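Local coordinates for ABC transporter periplasmic substrate-binding protein (Desulfovibrio alaskensis, PDB 5MY5), which binds tungstate with high selectivity and, as a periplasmic substrate-binding protein, probably delivers it to an ABC transporter for uptake into the cell, at residues Val170-Gly173 with Arg178-Asn181; Lys199-Ala202 with Asn207-Leu210. The protein carries 2 engineered substitutions. All coordinates share one frame; numbering follows the deposited sequence.

Contact 1 of 2, residues Val170-Gly173 with Arg178-Asn181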
loop_
_atom_site.group_PDB
_atom_site.type_symbol
_atom_site.label_atom_id
_atom_site.label_comp_id
_atom_site.label_asym_id
_atom_site.label_seq_id
_atom_site.Cartn_x
_atom_site.Cartn_y
_atom_site.Cartn_z
ATOM N N VAL A 170 -13.104 -11.774 13.358
ATOM C CA VAL A 170 -13.663 -12.464 12.151
ATOM C C VAL A 170 -12.581 -12.472 11.093
ATOM O O VAL A 170 -11.941 -11.464 10.800
ATOM C CB VAL A 170 -14.905 -11.683 11.679
ATOM C CG1 VAL A 170 -15.401 -12.298 10.371
ATOM C CG2 VAL A 170 -15.996 -11.611 12.709
ATOM N N GLN A 171 -12.327 -13.619 10.486
ATOM C CA GLN A 171 -11.368 -13.780 9.384
ATOM C C GLN A 171 -12.162 -14.205 8.122
ATOM O O GLN A 171 -12.762 -15.266 8.084
ATOM C CB GLN A 171 -10.326 -14.830 9.718
ATOM C CG GLN A 171 -9.472 -14.420 10.908
ATOM C CD GLN A 171 -8.405 -15.411 11.304
ATOM O OE1 GLN A 171 -8.776 -16.455 11.766
ATOM N NE2 GLN A 171 -7.139 -15.123 11.093
ATOM N N THR A 172 -12.304 -13.312 7.155
ATOM C CA THR A 172 -13.166 -13.597 6.017
ATOM C C THR A 172 -12.585 -14.608 5.032
ATOM O O THR A 172 -13.343 -15.265 4.338
ATOM C CB THR A 172 -13.500 -12.276 5.270
ATOM O OG1 THR A 172 -12.335 -11.741 4.738
ATOM C CG2 THR A 172 -14.190 -11.300 6.243
ATOM N N GLY A 173 -11.294 -14.561 4.853
ATOM C CA GLY A 173 -10.624 -15.233 3.788
ATOM C C GLY A 173 -10.931 -14.610 2.440
ATOM O O GLY A 173 -10.672 -15.236 1.410
ATOM N N ARG A 178 -15.058 -7.225 -0.084
ATOM C CA ARG A 178 -15.882 -8.199 0.594
ATOM C C ARG A 178 -15.746 -8.055 2.149
ATOM O O ARG A 178 -16.719 -8.208 2.894
ATOM C CB ARG A 178 -15.541 -9.594 0.213
ATOM C CG ARG A 178 -15.997 -10.015 -1.207
ATOM C CD ARG A 178 -17.522 -10.076 -1.313
ATOM N NE ARG A 178 -17.857 -10.778 -2.546
ATOM C CZ ARG A 178 -19.078 -11.097 -3.000
ATOM N NH1 ARG A 178 -20.162 -10.678 -2.383
ATOM N NH2 ARG A 178 -19.184 -11.792 -4.128
ATOM N N THR A 179 -14.553 -7.825 2.580
ATOM C CA THR A 179 -14.272 -7.780 4.017
ATOM C C THR A 179 -14.908 -6.539 4.565
ATOM O O THR A 179 -15.456 -6.570 5.686
ATOM C CB THR A 179 -12.757 -7.819 4.189
ATOM O OG1 THR A 179 -12.262 -9.103 3.755
ATOM C CG2 THR A 179 -12.287 -7.548 5.610
ATOM N N ILE A 180 -14.839 -5.426 3.835
ATOM C CA ILE A 180 -15.548 -4.212 4.238
ATOM C C ILE A 180 -17.011 -4.504 4.400
ATOM O O ILE A 180 -17.647 -4.071 5.390
ATOM C CB ILE A 180 -15.310 -3.099 3.246
ATOM C CG1 ILE A 180 -13.926 -2.525 3.431
ATOM C CG2 ILE A 180 -16.346 -1.966 3.461
ATOM C CD1 ILE A 180 -13.512 -1.497 2.349
ATOM N N ASN A 181 -17.624 -5.144 3.407
ATOM C CA ASN A 181 -19.031 -5.540 3.450
ATOM C C ASN A 181 -19.414 -6.441 4.607
ATOM O O ASN A 181 -20.429 -6.188 5.244
ATOM C CB ASN A 181 -19.525 -6.005 2.092
ATOM C CG ASN A 181 -19.708 -4.775 1.140
ATOM O OD1 ASN A 181 -20.590 -3.964 1.404
ATOM N ND2 ASN A 181 -18.820 -4.552 0.263
#
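T172 and T179 come closest, with their CA atoms 6.2 Å apart, where the chain leaves strand 169-171 and, after a short turn, runs along helix 176-186. The two elements open a beta-alpha-beta crossover of the periplasmic binding protein fold: the helix carries the chain from strand 169-171 to strand 189-193, and strand 138-140 lies between these two, parallel to both. The contact is small and rests on one pair of threonines, whose hydroxyls form a hydrogen bond of 2.8 Å between T172 OG1 and T179 OG1. T179 OG1 stands about 122° from the CB-OG1 bond of T172, a normal angle for a hydroxyl. The carbonyls of S140 and R141 lie within weak hydrogen-bonding range of T172 OG1 as well. T172 OG1 further takes the backbone N-H of Q174, two residues on, which makes an ST turn just as the strand ends. Its position between the backbone N and carbonyl carbon (chi1 64°) suits both that turn and the reach to the helix. On the helix, T179 holds its oxygen beside the backbone N (chi1 -67°), from where it can bond to the carbonyl of G175 one turn back. Threonine fits both places because its hydroxyl satisfies backbone groups close by in the chain while still reaching across to its partner. The side chains of T172 and T179 both also touch V139 of strand 138-140, the central strand of the three. The methyl of T172 approaches the helix as well, its CG2 standing 3.8 Å from T179 OG1 and 4.2 Å from T179 CA.

Contact 2 of 2, residues Lys199-Ala202 with Asn207-Leu210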
loop_
_atom_site.group_PDB
_atom_site.type_symbol
_atom_site.label_atom_id
_atom_site.label_comp_id
_atom_site.label_asym_id
_atom_site.label_seq_id
_atom_site.Cartn_x
_atom_site.Cartn_y
_atom_site.Cartn_z
ATOM N N LYS A 199 -13.288 4.069 -2.798
ATOM C CA LYS A 199 -14.173 3.471 -3.800
ATOM C C LYS A 199 -15.451 2.977 -3.155
ATOM O O LYS A 199 -16.565 3.151 -3.710
ATOM C CB LYS A 199 -13.437 2.323 -4.569
ATOM C CG LYS A 199 -12.293 2.881 -5.440
ATOM C CD LYS A 199 -11.459 1.820 -6.163
ATOM C CE LYS A 199 -10.449 2.511 -7.117
ATOM N NZ LYS A 199 -9.258 1.663 -7.556
ATOM N N TYR A 200 -15.333 2.337 -2.000
ATOM C CA TYR A 200 -16.521 1.856 -1.288
ATOM C C TYR A 200 -17.488 3.058 -0.840
ATOM O O TYR A 200 -18.702 2.988 -0.999
ATOM C CB TYR A 200 -16.026 1.106 -0.005
ATOM C CG TYR A 200 -17.057 0.909 1.076
ATOM C CD1 TYR A 200 -18.068 -0.009 0.875
ATOM C CD2 TYR A 200 -17.013 1.609 2.310
ATOM C CE1 TYR A 200 -19.089 -0.184 1.800
ATOM C CE2 TYR A 200 -17.965 1.377 3.269
ATOM C CZ TYR A 200 -18.973 0.485 3.014
ATOM O OH TYR A 200 -19.869 0.418 4.085
ATOM N N GLU A 201 -16.914 4.114 -0.299
ATOM C CA GLU A 201 -17.640 5.296 0.151
ATOM C C GLU A 201 -18.416 5.899 -1.083
ATOM O O GLU A 201 -19.605 6.231 -0.964
ATOM C CB GLU A 201 -16.603 6.296 0.624
ATOM C CG GLU A 201 -17.178 7.637 1.062
ATOM C CD GLU A 201 -16.127 8.660 1.399
ATOM O OE1 GLU A 201 -15.104 8.823 0.723
ATOM O OE2 GLU A 201 -16.267 9.323 2.432
ATOM N N ALA A 202 -17.778 5.940 -2.233
ATOM C CA ALA A 202 -18.448 6.409 -3.490
ATOM C C ALA A 202 -19.558 5.495 -3.996
ATOM O O ALA A 202 -20.584 5.964 -4.429
ATOM C CB ALA A 202 -17.388 6.685 -4.577
ATOM N N ASN A 207 -22.132 8.285 1.574
ATOM C CA ASN A 207 -22.733 8.098 2.864
ATOM C C ASN A 207 -22.788 6.563 3.163
ATOM O O ASN A 207 -23.842 5.974 3.416
ATOM C CB ASN A 207 -24.156 8.670 2.861
ATOM C CG ASN A 207 -24.731 8.831 4.256
ATOM O OD1 ASN A 207 -24.012 9.017 5.250
ATOM N ND2 ASN A 207 -26.043 8.799 4.320
ATOM N N PRO A 208 -21.609 5.917 3.219
ATOM C CA PRO A 208 -21.630 4.549 3.745
ATOM C C PRO A 208 -21.854 4.500 5.275
ATOM O O PRO A 208 -21.540 5.455 5.982
ATOM C CB PRO A 208 -20.199 4.071 3.414
ATOM C CG PRO A 208 -19.414 5.319 3.608
ATOM C CD PRO A 208 -20.258 6.404 2.968
ATOM N N PRO A 209 -22.243 3.303 5.791
ATOM C CA PRO A 209 -22.399 3.167 7.217
ATOM C C PRO A 209 -21.162 3.086 8.033
ATOM O O PRO A 209 -21.205 3.344 9.206
ATOM C CB PRO A 209 -23.184 1.859 7.361
ATOM C CG PRO A 209 -22.865 1.074 6.099
ATOM C CD PRO A 209 -22.729 2.153 5.054
ATOM N N LEU A 210 -20.022 2.763 7.398
ATOM C CA LEU A 210 -18.735 2.687 8.039
ATOM C C LEU A 210 -17.958 3.922 7.642
ATOM O O LEU A 210 -17.941 4.284 6.483
ATOM C CB LEU A 210 -17.964 1.456 7.555
ATOM C CG LEU A 210 -18.615 0.108 7.778
ATOM C CD1 LEU A 210 -17.781 -0.944 7.093
ATOM C CD2 LEU A 210 -18.883 -0.163 9.289
#
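The ring of Y200 crosses P208 obliquely, its CE2 meeting the proline's CB at 3.5 Å, while its hydroxyl end reaches on to P209 and L210. This is the turn of a helix-loop-strand connection, in which the chain leaves helix 194-203, reverses, and packs back against the helix before strand 210-214. With CG anti to the backbone N (chi1 162°), Y200 reaches out across the returning chain. Its OH lies 3.5 Å from P209 CD and 3.9 Å from L210 CD1, both packing contacts. Further along the helix, E201 runs across the other part of the P208 ring: its CG is 3.8 Å from P208 CD. P208 thus sits in the corner between them, CB against the tyrosine, CD against E201 CG, and CG against E201 CA (3.9 Å). Proline suits the place, for its compact, rigid ring fills the angle between the two side chains while leaving no N-H to be satisfied. The extended E201 chain carries the carboxylate past the proline, where OE1 forms a salt bridge with K266. Behind the tyrosine, I180 and A184 of helix 176-186 cover Y200 and L210 alike; L210 also packs on I110 and P112 of strand 100-112, and its carbonyl is bonded by the hydroxyl of Y197 from helix 194-203.

How the contacts relate
Contact 1 closes before contact 2 opens along the chain, and their centres lie 16 Å apart on the same side of the molecule's centre. Helix 176-186 joins them: its T179 turns to the strand end of contact 1, whereas I180, the next residue, packs against contact 2, with I180 CG2 3.6 Å from Y200 CZ and I180 O 3.6 Å from L210 CD1. Strands 169-171 and 210-214 belong to one mixed sheet, linked through strands 138-140, 189-193 and 100-112. Contact 1 lies where strand 169-171 passes into helix 176-186, contact 2 where helix 194-203 returns to strand 210-214, probably within one of the two lobes usual in periplasmic binding proteins.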